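PDB 4C2L: endo-xylogalacturonan hydrolase A from Aspergillus tubingensis, which hydrolyses xylogalacturonan, the xylose-substituted galacturonan of the hairy regions of pectin, acting only where the galacturonic acid backbone carries xylose. Local coordinates for residues Pro33-Ala38 with Tyr56-Val61; Glu37-Cys42 with Cys70-Glu75; Pro133-Ile138 with Leu149-Pro154; Ala92-Ser97 with Gly111-Asn116. All coordinates share one frame; numbering follows the deposited sequence.

Contact 1: Pro33-Ala38 with Tyr56-Val61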
loop_
_atom_site.group_PDB
_atom_site.type_symbol
_atom_site.label_atom_id
_atom_site.label_comp_id
_atom_site.label_asym_id
_atom_site.label_seq_id
_atom_site.Cartn_x
_atom_site.Cartn_y
_atom_site.Cartn_z
ATOM N N PRO A 33 -14.275 3.095 -24.394
ATOM C CA PRO A 33 -14.278 4.240 -25.333
ATOM C C PRO A 33 -15.338 5.291 -25.017
ATOM O O PRO A 33 -15.058 6.489 -25.114
ATOM C CB PRO A 33 -14.545 3.573 -26.689
ATOM C CG PRO A 33 -13.902 2.232 -26.530
ATOM C CD PRO A 33 -14.239 1.806 -25.110
ATOM N N ALA A 34 -16.537 4.849 -24.633
ATOM C CA ALA A 34 -17.596 5.770 -24.220
ATOM C C ALA A 34 -17.171 6.620 -23.033
ATOM O O ALA A 34 -17.483 7.816 -22.977
ATOM C CB ALA A 34 -18.876 5.013 -23.884
ATOM N N ILE A 35 -16.463 6.000 -22.089
ATOM C CA ILE A 35 -15.976 6.706 -20.912
ATOM C C ILE A 35 -14.903 7.749 -21.265
ATOM O O ILE A 35 -14.974 8.897 -20.820
ATOM C CB ILE A 35 -15.463 5.713 -19.842
ATOM C CG1 ILE A 35 -16.610 4.802 -19.376
ATOM C CG2 ILE A 35 -14.813 6.463 -18.686
ATOM C CD1 ILE A 35 -16.167 3.579 -18.576
ATOM N N THR A 36 -13.917 7.374 -22.079
ATOM C CA THR A 36 -12.874 8.344 -22.419
ATOM C C THR A 36 -13.396 9.439 -23.329
ATOM O O THR A 36 -12.895 10.554 -23.287
ATOM C CB THR A 36 -11.599 7.697 -22.994
ATOM O OG1 THR A 36 -11.951 6.922 -24.147
ATOM C CG2 THR A 36 -10.952 6.791 -21.931
ATOM N N GLU A 37 -14.406 9.148 -24.137
ATOM C CA GLU A 37 -14.993 10.212 -24.955
ATOM C C GLU A 37 -15.719 11.210 -24.056
ATOM O O GLU A 37 -15.609 12.415 -24.270
ATOM C CB GLU A 37 -15.919 9.667 -26.037
ATOM C CG GLU A 37 -16.188 10.674 -27.159
ATOM C CD GLU A 37 -17.216 11.713 -26.762
ATOM O OE1 GLU A 37 -18.128 11.359 -25.968
ATOM O OE2 GLU A 37 -17.112 12.875 -27.233
ATOM N N ALA A 38 -16.438 10.706 -23.051
ATOM C CA ALA A 38 -17.093 11.581 -22.075
ATOM C C ALA A 38 -16.060 12.433 -21.339
ATOM O O ALA A 38 -16.251 13.647 -21.168
ATOM C CB ALA A 38 -17.917 10.762 -21.083
ATOM N N TYR A 56 -20.938 -0.439 -15.602
ATOM C CA TYR A 56 -20.112 -0.256 -16.793
ATOM C C TYR A 56 -19.084 -1.371 -16.835
ATOM O O TYR A 56 -18.570 -1.781 -15.793
ATOM C CB TYR A 56 -19.404 1.095 -16.750
ATOM C CG TYR A 56 -20.340 2.269 -16.961
ATOM C CD1 TYR A 56 -21.188 2.708 -15.937
ATOM C CD2 TYR A 56 -20.382 2.930 -18.183
ATOM C CE1 TYR A 56 -22.047 3.781 -16.132
ATOM C CE2 TYR A 56 -21.242 3.993 -18.398
ATOM C CZ TYR A 56 -22.068 4.417 -17.369
ATOM O OH TYR A 56 -22.907 5.481 -17.584
ATOM N N TYR A 57 -18.797 -1.862 -18.042
ATOM C CA TYR A 57 -17.899 -2.984 -18.246
ATOM C C TYR A 57 -16.654 -2.434 -18.882
ATOM O O TYR A 57 -16.708 -1.876 -19.969
ATOM C CB TYR A 57 -18.551 -4.053 -19.146
ATOM C CG TYR A 57 -19.760 -4.614 -18.464
ATOM C CD1 TYR A 57 -19.621 -5.574 -17.457
ATOM C CD2 TYR A 57 -21.034 -4.141 -18.774
ATOM C CE1 TYR A 57 -20.732 -6.084 -16.802
ATOM C CE2 TYR A 57 -22.159 -4.632 -18.115
ATOM C CZ TYR A 57 -21.995 -5.603 -17.138
ATOM O OH TYR A 57 -23.094 -6.091 -16.467
ATOM N N LEU A 58 -15.538 -2.551 -18.174
ATOM C CA LEU A 58 -14.305 -1.956 -18.643
ATOM C C LEU A 58 -13.407 -3.098 -19.069
ATOM O O LEU A 58 -12.879 -3.825 -18.232
ATOM C CB LEU A 58 -13.661 -1.133 -17.518
ATOM C CG LEU A 58 -14.296 0.240 -17.202
ATOM C CD1 LEU A 58 -15.750 0.163 -16.816
ATOM C CD2 LEU A 58 -13.516 0.888 -16.069
ATOM N N ASN A 59 -13.239 -3.275 -20.370
ATOM C CA ASN A 59 -12.541 -4.464 -20.862
ATOM C C ASN A 59 -11.132 -4.160 -21.381
ATOM O O ASN A 59 -10.498 -4.993 -22.062
ATOM C CB ASN A 59 -13.377 -5.136 -21.949
ATOM C CG ASN A 59 -14.711 -5.626 -21.433
ATOM O OD1 ASN A 59 -14.918 -5.736 -20.223
ATOM N ND2 ASN A 59 -15.639 -5.912 -22.355
ATOM N N SER A 60 -10.643 -2.977 -21.021
ATOM C CA SER A 60 -9.317 -2.519 -21.417
ATOM C C SER A 60 -8.851 -1.458 -20.440
ATOM O O SER A 60 -9.622 -1.046 -19.556
ATOM C CB SER A 60 -9.381 -1.946 -22.833
ATOM O OG SER A 60 -10.311 -0.880 -22.900
ATOM N N VAL A 61 -7.604 -1.006 -20.589
ATOM C CA VAL A 61 -7.074 0.052 -19.715
ATOM C C VAL A 61 -7.929 1.311 -19.834
ATOM O O VAL A 61 -8.234 1.734 -20.952
ATOM C CB VAL A 61 -5.635 0.411 -20.111
ATOM C CG1 VAL A 61 -5.150 1.632 -19.325
ATOM C CG2 VAL A 61 -4.718 -0.794 -19.900
#
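Ile35 points from helix 32-42 onto Tyr56 and Leu58, and with them the helix closes the N-terminal end of the right-handed parallel beta-helix that glycoside hydrolase family 28 shares. Start at Ile35 CB, which faces the strand but is still too far to touch it. The next atom, CG1, lies opposite the carbonyl carbon (chi1 -62°), turned toward the tyrosine, and stands 4.4 Å from Tyr56 CD2. With chi2 at 166° the chain runs on almost straight, and this extension brings CD1 in between the two strand side chains. There the methyl finds three neighbours: Leu58 CD1 at 3.9 Å, Leu58 CG at 4.1 Å and Tyr56 CD2 at 4.3 Å. It comes to the tyrosine ring obliquely, whereas the isoleucine and leucine chains pass each other at about a right angle. Contact with the strand therefore rests mostly on one methyl group, and no hydrogen bond crosses between 33-38 and 56-61. All three residues are buried. From the neighbouring strand 77-80, Leu78 packs on both Tyr56 and Leu58.

Polar ties just ahead of the helix help place the strand against it. Asp31 OD2 bonds to the amide of Tyr57, and the carboxylate of Asp30 bonds to Asn59 N and Ser60 OG. The tyrosine ring packs edge-to-face with Phe50, and at its far end Tyr56 OH is hydrogen-bonded to the carbonyl oxygen of Pro21.

Contact 2: Glu37-Cys42 with Cys70-Glu75; sequences EALSSC and CDIQVE
Leu39 and Ile72 cross at about a right angle where helix 32-42 passes over strand 70-74. Leu39 CG lies opposite the backbone N (chi1 -159°), and that swing carries CD1 toward the strand although the CB itself leaves the helix to one side. Leu39 CD1 reaches Ile72 CD1 at 3.8 Å and sits 4.0 Å from Ile72 CG1. The same methyl rests against sulfur, with Leu39 CD1 4.0 Å from Cys70 SG, so a single branch bridges two residues of one strand face. Cys70 SG is held there by its disulfide to Cys67.

The opposite strand face is polar. Gln73 NE2 donates to Asp71 OD2 over 2.7 Å in a fairly straight bond (163°); the hydrogen-bonded oxygen lies in the amide plane, but the amide approaches from above the carboxylate plane, 47° out of it. Asp71 OD1 also forms a salt bridge with Arg105.

Around this point the strand is flanked by 47-50 and 102-105, whose Phe50 and Leu104 pack on Ile72. The helix lies across this first part of the beta-helix as a cap, and its last residue, Cys42, is tied by a disulfide to Cys19 in strand 18-19.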
loop_
_atom_site.group_PDB
_atom_site.type_symbol
_atom_site.label_atom_id
_atom_site.label_comp_id
_atom_site.label_asym_id
_atom_site.label_seq_id
_atom_site.Cartn_x
_atom_site.Cartn_y
_atom_site.Cartn_z
ATOM N N GLU A 37 -14.406 9.148 -24.137
ATOM C CA GLU A 37 -14.993 10.212 -24.955
ATOM C C GLU A 37 -15.719 11.210 -24.056
ATOM O O GLU A 37 -15.609 12.415 -24.270
ATOM C CB GLU A 37 -15.919 9.667 -26.037
ATOM C CG GLU A 37 -16.188 10.674 -27.159
ATOM C CD GLU A 37 -17.216 11.713 -26.762
ATOM O OE1 GLU A 37 -18.128 11.359 -25.968
ATOM O OE2 GLU A 37 -17.112 12.875 -27.233
ATOM N N ALA A 38 -16.438 10.706 -23.051
ATOM C CA ALA A 38 -17.093 11.581 -22.075
ATOM C C ALA A 38 -16.060 12.433 -21.339
ATOM O O ALA A 38 -16.251 13.647 -21.168
ATOM C CB ALA A 38 -17.917 10.762 -21.083
ATOM N N LEU A 39 -14.957 11.811 -20.921
ATOM C CA LEU A 39 -13.881 12.544 -20.260
ATOM C C LEU A 39 -13.254 13.579 -21.192
ATOM O O LEU A 39 -12.975 14.705 -20.788
ATOM C CB LEU A 39 -12.811 11.595 -19.696
ATOM C CG LEU A 39 -11.945 12.202 -18.586
ATOM C CD1 LEU A 39 -12.775 12.478 -17.331
ATOM C CD2 LEU A 39 -10.780 11.284 -18.237
ATOM N N SER A 40 -13.033 13.206 -22.445
ATOM C CA SER A 40 -12.457 14.145 -23.395
ATOM C C SER A 40 -13.397 15.328 -23.634
ATOM O O SER A 40 -12.963 16.490 -23.739
ATOM C CB SER A 40 -12.152 13.446 -24.719
ATOM O OG SER A 40 -11.311 14.297 -25.474
ATOM N N SER A 41 -14.687 15.034 -23.688
ATOM C CA SER A 41 -15.674 16.062 -23.973
ATOM C C SER A 41 -15.870 17.025 -22.781
ATOM O O SER A 41 -15.929 18.245 -22.973
ATOM C CB SER A 41 -16.990 15.415 -24.382
ATOM O OG SER A 41 -17.979 16.406 -24.607
ATOM N N CYS A 42 -15.949 16.474 -21.570
ATOM C CA CYS A 42 -16.283 17.246 -20.362
ATOM C C CYS A 42 -15.134 17.460 -19.374
ATOM O O CYS A 42 -15.275 18.240 -18.424
ATOM C CB CYS A 42 -17.454 16.593 -19.626
ATOM S SG CYS A 42 -19.054 16.961 -20.375
ATOM N N CYS A 70 -10.991 17.985 -13.528
ATOM C CA CYS A 70 -12.246 17.307 -13.800
ATOM C C CYS A 70 -12.756 16.645 -12.535
ATOM O O CYS A 70 -12.003 16.427 -11.576
ATOM C CB CYS A 70 -12.085 16.270 -14.919
ATOM S SG CYS A 70 -11.343 14.725 -14.371
ATOM N N ASP A 71 -14.040 16.328 -12.544
ATOM C CA ASP A 71 -14.686 15.646 -11.432
ATOM C C ASP A 71 -15.362 14.390 -11.986
ATOM O O ASP A 71 -16.276 14.477 -12.808
ATOM C CB ASP A 71 -15.690 16.611 -10.780
ATOM C CG ASP A 71 -16.447 16.006 -9.600
ATOM O OD1 ASP A 71 -16.029 14.975 -9.013
ATOM O OD2 ASP A 71 -17.484 16.607 -9.239
ATOM N N ILE A 72 -14.876 13.224 -11.568
ATOM C CA ILE A 72 -15.420 11.943 -12.013
ATOM C C ILE A 72 -16.219 11.322 -10.866
ATOM O O ILE A 72 -15.651 10.842 -9.878
ATOM C CB ILE A 72 -14.294 10.982 -12.465
ATOM C CG1 ILE A 72 -13.408 11.665 -13.513
ATOM C CG2 ILE A 72 -14.869 9.680 -12.993
ATOM C CD1 ILE A 72 -12.162 10.876 -13.904
ATOM N N GLN A 73 -17.536 11.344 -11.002
ATOM C CA GLN A 73 -18.430 10.865 -9.938
ATOM C C GLN A 73 -18.866 9.442 -10.226
ATOM O O GLN A 73 -19.667 9.171 -11.130
ATOM C CB GLN A 73 -19.623 11.813 -9.762
ATOM C CG GLN A 73 -19.166 13.252 -9.561
ATOM C CD GLN A 73 -20.307 14.246 -9.429
ATOM O OE1 GLN A 73 -21.494 13.882 -9.523
ATOM N NE2 GLN A 73 -19.952 15.515 -9.233
ATOM N N VAL A 74 -18.312 8.516 -9.458
ATOM C CA VAL A 74 -18.608 7.103 -9.644
ATOM C C VAL A 74 -19.662 6.722 -8.618
ATOM O O VAL A 74 -19.352 6.611 -7.424
ATOM C CB VAL A 74 -17.338 6.244 -9.463
ATOM C CG1 VAL A 74 -17.627 4.774 -9.765
ATOM C CG2 VAL A 74 -16.191 6.786 -10.329
ATOM N N GLU A 75 -20.912 6.557 -9.061
ATOM C CA GLU A 75 -21.975 6.120 -8.138
ATOM C C GLU A 75 -22.442 4.702 -8.431
ATOM O O GLU A 75 -23.133 4.087 -7.621
ATOM C CB GLU A 75 -23.165 7.097 -8.151
ATOM C CG GLU A 75 -22.761 8.565 -8.131
ATOM C CD GLU A 75 -21.946 8.952 -6.900
ATOM O OE1 GLU A 75 -21.935 8.194 -5.916
ATOM O OE2 GLU A 75 -21.324 10.020 -6.921
#

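Contact 3: Pro133-Ile138 with Leu149-Pro154; sequences PTLLYI and LRQKNP. With SO4 (sulfate ion), chain G.
A chi1 of 175° sends Leu135 CG away from the backbone N and inward, while Gln151, at chi1 -67° and extended beyond CG, reaches out to meet it. The two side chains cross obliquely: Leu135 CD2 sits against the aliphatic part of the glutamine, 3.9 Å from Gln151 CB. Leu136 takes the far end, its CD2 4.0 Å from Gln151 NE2, at about a right angle to the glutamine chain. That buried amide nitrogen is hydrogen-bonded to Asn159 OD1, which helps fix the rotation of the group. Leu135 CB also packs on Pro154 CB at 4.1 Å.

Leu135 and Leu136 sit at a corner of the parallel beta-helix, within the interrupted strand 134-139, and Gln151 faces them across the interior from strand 142-152. On the outer side of that strand, Arg150 and Lys152 extend together and grip a sulfate, probably from the crystallisation liquor. The ion lies at the guanidinium edge, with Arg150 NH1 2.8 Å from sulfate O2 and Arg150 NH2 2.7 Å from sulfate O1. Lys152 CD lies over one guanidinium face, offset toward its rim, and Lys152 NZ binds sulfate O2 at 2.9 Å and sulfate O4 at 3.0 Å. Arg150 NH2 has a second partner, a salt bridge to Asp176 OD1.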
loop_
_atom_site.group_PDB
_atom_site.type_symbol
_atom_site.label_atom_id
_atom_site.label_comp_id
_atom_site.label_asym_id
_atom_site.label_seq_id
_atom_site.Cartn_x
_atom_site.Cartn_y
_atom_site.Cartn_z
ATOM N N PRO A 133 -1.551 -6.021 -13.418
ATOM C CA PRO A 133 -1.607 -4.564 -13.335
ATOM C C PRO A 133 -2.048 -4.050 -11.960
ATOM O O PRO A 133 -2.716 -4.766 -11.219
ATOM C CB PRO A 133 -2.690 -4.204 -14.361
ATOM C CG PRO A 133 -3.606 -5.399 -14.341
ATOM C CD PRO A 133 -2.690 -6.584 -14.171
ATOM N N THR A 134 -1.701 -2.799 -11.673
ATOM C CA THR A 134 -2.222 -2.044 -10.519
ATOM C C THR A 134 -3.579 -1.477 -10.866
ATOM O O THR A 134 -3.787 -1.016 -11.996
ATOM C CB THR A 134 -1.237 -0.911 -10.210
ATOM O OG1 THR A 134 -0.023 -1.536 -9.789
ATOM C CG2 THR A 134 -1.774 0.080 -9.130
ATOM N N LEU A 135 -4.504 -1.505 -9.904
ATOM C CA LEU A 135 -5.879 -1.075 -10.180
ATOM C C LEU A 135 -5.975 0.436 -10.453
ATOM O O LEU A 135 -6.567 0.836 -11.475
ATOM C CB LEU A 135 -6.805 -1.484 -9.014
ATOM C CG LEU A 135 -8.238 -0.983 -9.133
ATOM C CD1 LEU A 135 -8.925 -1.672 -10.312
ATOM C CD2 LEU A 135 -8.964 -1.288 -7.831
ATOM N N LEU A 136 -5.428 1.269 -9.551
ATOM C CA LEU A 136 -5.415 2.728 -9.730
ATOM C C LEU A 136 -3.960 3.182 -9.660
ATOM O O LEU A 136 -3.321 3.140 -8.592
ATOM C CB LEU A 136 -6.244 3.426 -8.640
ATOM C CG LEU A 136 -6.308 4.958 -8.736
ATOM C CD1 LEU A 136 -6.827 5.421 -10.105
ATOM C CD2 LEU A 136 -7.214 5.476 -7.633
ATOM N N TYR A 137 -3.438 3.590 -10.805
ATOM C CA TYR A 137 -2.016 3.838 -10.950
ATOM C C TYR A 137 -1.823 5.312 -11.270
ATOM O O TYR A 137 -2.188 5.792 -12.361
ATOM C CB TYR A 137 -1.481 2.959 -12.085
ATOM C CG TYR A 137 0.003 3.041 -12.307
ATOM C CD1 TYR A 137 0.873 2.174 -11.631
ATOM C CD2 TYR A 137 0.541 3.941 -13.231
ATOM C CE1 TYR A 137 2.245 2.233 -11.837
ATOM C CE2 TYR A 137 1.918 4.003 -13.449
ATOM C CZ TYR A 137 2.753 3.142 -12.750
ATOM O OH TYR A 137 4.111 3.169 -12.951
ATOM N N ILE A 138 -1.280 6.040 -10.299
ATOM C CA ILE A 138 -1.096 7.485 -10.425
ATOM C C ILE A 138 0.397 7.743 -10.610
ATOM O O ILE A 138 1.225 7.294 -9.802
ATOM C CB ILE A 138 -1.615 8.204 -9.152
ATOM C CG1 ILE A 138 -3.128 8.138 -9.081
ATOM C CG2 ILE A 138 -1.157 9.670 -9.105
ATOM C CD1 ILE A 138 -3.658 8.301 -7.661
ATOM N N LEU A 149 -15.263 5.746 -2.257
ATOM C CA LEU A 149 -15.649 4.581 -3.036
ATOM C C LEU A 149 -15.065 3.299 -2.492
ATOM O O LEU A 149 -14.213 3.327 -1.605
ATOM C CB LEU A 149 -15.302 4.794 -4.508
ATOM C CG LEU A 149 -13.894 5.238 -4.829
ATOM C CD1 LEU A 149 -13.015 3.995 -4.845
ATOM C CD2 LEU A 149 -13.896 5.939 -6.178
ATOM N N ARG A 150 -15.557 2.185 -3.013
ATOM C CA ARG A 150 -15.048 0.871 -2.687
ATOM C C ARG A 150 -14.203 0.372 -3.857
ATOM O O ARG A 150 -14.611 0.486 -5.019
ATOM C CB ARG A 150 -16.215 -0.082 -2.482
ATOM C CG ARG A 150 -15.814 -1.526 -2.243
ATOM C CD ARG A 150 -17.025 -2.409 -1.971
ATOM N NE ARG A 150 -16.596 -3.795 -1.839
ATOM C CZ ARG A 150 -17.353 -4.855 -2.115
ATOM N NH1 ARG A 150 -18.608 -4.697 -2.537
ATOM N NH2 ARG A 150 -16.850 -6.075 -1.960
ATOM N N GLN A 151 -13.042 -0.196 -3.528
ATOM C CA GLN A 151 -12.243 -0.925 -4.502
ATOM C C GLN A 151 -12.306 -2.384 -4.113
ATOM O O GLN A 151 -11.974 -2.744 -2.977
ATOM C CB GLN A 151 -10.794 -0.428 -4.493
ATOM C CG GLN A 151 -10.645 1.006 -4.990
ATOM C CD GLN A 151 -9.232 1.526 -4.777
ATOM O OE1 GLN A 151 -8.542 1.094 -3.861
ATOM N NE2 GLN A 151 -8.803 2.453 -5.609
ATOM N N LYS A 152 -12.724 -3.224 -5.060
ATOM C CA LYS A 152 -13.021 -4.633 -4.809
ATOM C C LYS A 152 -12.142 -5.537 -5.676
ATOM O O LYS A 152 -12.062 -5.338 -6.888
ATOM C CB LYS A 152 -14.496 -4.883 -5.171
ATOM C CG LYS A 152 -14.938 -6.330 -5.070
ATOM C CD LYS A 152 -16.400 -6.434 -5.496
ATOM C CE LYS A 152 -16.822 -7.889 -5.616
ATOM N NZ LYS A 152 -18.279 -7.933 -5.953
ATOM N N ASN A 153 -11.468 -6.495 -5.042
ATOM C CA ASN A 153 -10.769 -7.583 -5.737
ATOM C C ASN A 153 -9.828 -7.138 -6.867
ATOM O O ASN A 153 -9.967 -7.568 -8.014
ATOM C CB ASN A 153 -11.775 -8.634 -6.230
ATOM C CG ASN A 153 -12.590 -9.235 -5.101
ATOM O OD1 ASN A 153 -12.148 -9.243 -3.942
ATOM N ND2 ASN A 153 -13.787 -9.765 -5.428
ATOM N N PRO A 154 -8.844 -6.288 -6.543
ATOM C CA PRO A 154 -7.824 -5.950 -7.549
ATOM C C PRO A 154 -6.987 -7.187 -7.865
ATOM O O PRO A 154 -6.751 -8.012 -6.982
ATOM C CB PRO A 154 -6.949 -4.935 -6.814
ATOM C CG PRO A 154 -7.064 -5.334 -5.368
ATOM C CD PRO A 154 -8.531 -5.706 -5.230
HETATM S S SO4 G . -19.377 -8.441 -2.623
HETATM O O1 SO4 G . -18.428 -8.233 -1.505
HETATM O O2 SO4 G . -19.527 -7.224 -3.458
HETATM O O3 SO4 G . -20.701 -8.782 -2.068
HETATM O O4 SO4 G . -18.874 -9.559 -3.456
#

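Contact 4: Ala92-Ser97 with Gly111-Asn116; sequences AMISVS and GVIDGN
Ile94 meets Ile113, and Met93 meets Gly115, in two touches of different kind. The isoleucines reach toward each other tip to tip across the interior: Ile94 CD1 lies 4.0 Å from Ile113 CG2 and 4.1 Å from Ile113 CD1. Each has CG1 opposite the carbonyl carbon (chi1 -57° in Ile94), which leads the longer branch of Ile94 straight at its partner. Phe80 packs on Ile94 as well, and Leu149 on Ile113, so the pair is embedded in apolar side chains from neighbouring strands.

Met93 makes the other touch, methyl against backbone. Its chain runs out extended and then bends at the sulfur, and Met93 CE ends 3.7 Å from Gly115 O. This is a van der Waals contact, and no hydrogen bond links 92-97 to 111-116.

The polar interactions stay within 111-116 and its surroundings. Asp114 OD1 accepts from Asn116 N at 2.9 Å with an N-H...O angle of 144°, the amide standing above the carboxylate plane. This is an Asx turn, and it holds the chain as it leaves strand 112-114. Asn116 ND2 in turn bonds to Phe80 O, tying the turn to strand 77-80.

Met93 and Ile94 form the corner that leads into strand 95-97, while Ile113 looks inward from a strand of another face, later in the same coil. Apolar side chains meeting across the interior from different faces in this way are characteristic of the parallel beta-helix.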
loop_
_atom_site.group_PDB
_atom_site.type_symbol
_atom_site.label_atom_id
_atom_site.label_comp_id
_atom_site.label_asym_id
_atom_site.label_seq_id
_atom_site.Cartn_x
_atom_site.Cartn_y
_atom_site.Cartn_z
ATOM N N ALA A 92 -1.241 -0.714 -15.589
ATOM C CA ALA A 92 -2.351 -0.056 -14.896
ATOM C C ALA A 92 -3.691 -0.482 -15.483
ATOM O O ALA A 92 -3.810 -0.675 -16.692
ATOM C CB ALA A 92 -2.218 1.446 -15.045
ATOM N N MET A 93 -4.692 -0.621 -14.618
ATOM C CA MET A 93 -6.061 -0.807 -15.094
ATOM C C MET A 93 -6.711 0.557 -15.276
ATOM O O MET A 93 -7.365 0.802 -16.293
ATOM C CB MET A 93 -6.829 -1.652 -14.089
ATOM C CG MET A 93 -6.100 -2.964 -13.837
ATOM S SD MET A 93 -6.950 -4.033 -12.669
ATOM C CE MET A 93 -8.260 -4.659 -13.702
ATOM N N ILE A 94 -6.554 1.433 -14.282
ATOM C CA ILE A 94 -6.895 2.850 -14.435
ATOM C C ILE A 94 -5.586 3.628 -14.383
ATOM O O ILE A 94 -4.866 3.587 -13.372
ATOM C CB ILE A 94 -7.839 3.362 -13.314
ATOM C CG1 ILE A 94 -9.119 2.527 -13.284
ATOM C CG2 ILE A 94 -8.171 4.833 -13.525
ATOM C CD1 ILE A 94 -9.968 2.780 -12.039
ATOM N N SER A 95 -5.271 4.311 -15.484
ATOM C CA SER A 95 -3.979 5.011 -15.597
ATOM C C SER A 95 -4.202 6.517 -15.444
ATOM O O SER A 95 -5.015 7.107 -16.164
ATOM C CB SER A 95 -3.310 4.688 -16.936
ATOM O OG SER A 95 -2.178 5.539 -17.136
ATOM N N VAL A 96 -3.499 7.128 -14.487
ATOM C CA VAL A 96 -3.656 8.555 -14.199
ATOM C C VAL A 96 -2.259 9.147 -14.312
ATOM O O VAL A 96 -1.513 9.213 -13.328
ATOM C CB VAL A 96 -4.274 8.807 -12.799
ATOM C CG1 VAL A 96 -4.576 10.290 -12.591
ATOM C CG2 VAL A 96 -5.567 8.005 -12.624
ATOM N N SER A 97 -1.896 9.533 -15.532
ATOM C CA SER A 97 -0.530 9.955 -15.818
ATOM C C SER A 97 -0.484 11.448 -16.087
ATOM O O SER A 97 -1.147 11.930 -17.010
ATOM C CB SER A 97 0.009 9.200 -17.037
ATOM O OG SER A 97 1.382 9.510 -17.245
ATOM N N GLY A 111 -20.517 3.935 -5.080
ATOM C CA GLY A 111 -19.602 3.609 -6.195
ATOM C C GLY A 111 -18.643 2.471 -5.877
ATOM O O GLY A 111 -18.052 2.425 -4.794
ATOM N N VAL A 112 -18.462 1.566 -6.837
ATOM C CA VAL A 112 -17.574 0.425 -6.652
ATOM C C VAL A 112 -16.716 0.258 -7.903
ATOM O O VAL A 112 -17.239 0.298 -9.025
ATOM C CB VAL A 112 -18.383 -0.881 -6.415
ATOM C CG1 VAL A 112 -17.445 -2.078 -6.310
ATOM C CG2 VAL A 112 -19.227 -0.774 -5.146
ATOM N N ILE A 113 -15.406 0.094 -7.711
ATOM C CA ILE A 113 -14.508 -0.268 -8.810
ATOM C C ILE A 113 -14.110 -1.706 -8.516
ATOM O O ILE A 113 -13.448 -1.981 -7.511
ATOM C CB ILE A 113 -13.262 0.653 -8.882
ATOM C CG1 ILE A 113 -13.689 2.119 -9.037
ATOM C CG2 ILE A 113 -12.337 0.222 -10.028
ATOM C CD1 ILE A 113 -12.557 3.124 -8.832
ATOM N N ASP A 114 -14.517 -2.614 -9.392
ATOM C CA ASP A 114 -14.300 -4.041 -9.204
ATOM C C ASP A 114 -13.186 -4.490 -10.148
ATOM O O ASP A 114 -13.409 -4.576 -11.358
ATOM C CB ASP A 114 -15.615 -4.794 -9.508
ATOM C CG ASP A 114 -15.528 -6.309 -9.258
ATOM O OD1 ASP A 114 -14.441 -6.842 -8.967
ATOM O OD2 ASP A 114 -16.586 -6.986 -9.354
ATOM N N GLY A 115 -12.010 -4.807 -9.596
ATOM C CA GLY A 115 -10.881 -5.298 -10.391
ATOM C C GLY A 115 -10.996 -6.714 -10.908
ATOM O O GLY A 115 -10.187 -7.126 -11.746
ATOM N N ASN A 116 -11.990 -7.460 -10.415
ATOM C CA ASN A 116 -12.312 -8.795 -10.915
ATOM C C ASN A 116 -11.080 -9.697 -10.892
ATOM O O ASN A 116 -10.768 -10.385 -11.867
ATOM C CB ASN A 116 -12.905 -8.680 -12.332
ATOM C CG ASN A 116 -13.743 -9.881 -12.741
ATOM O OD1 ASN A 116 -13.941 -10.831 -11.973
ATOM N ND2 ASN A 116 -14.261 -9.832 -13.977
#

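In the fold
Contacts 1 and 2 are neighbours on helix 32-42 at the N-terminal end of the beta-helix: their segments overlap at Glu37 and Ala38, while the contacts use Ile35 and Leu39; the centres are about 11 Å apart. Contacts 3 and 4 are closer still, about 5 Å between centres, and repeat one pattern on successive coils: a corner packed against the strand opposite. Probable backbone hydrogen bonds join them on both faces, Gly115 N to Lys152 O and Met93 N to Thr134 O, each 2.8 Å. The segments of contacts 1 and 4 also pack together, Val61 CG2 lying 3.3 Å from Ala92 O. Toward the catalytic region, contact 3 comes within about 10 Å, between the side chains of Pro154 and Asp210, the proton donor by similarity.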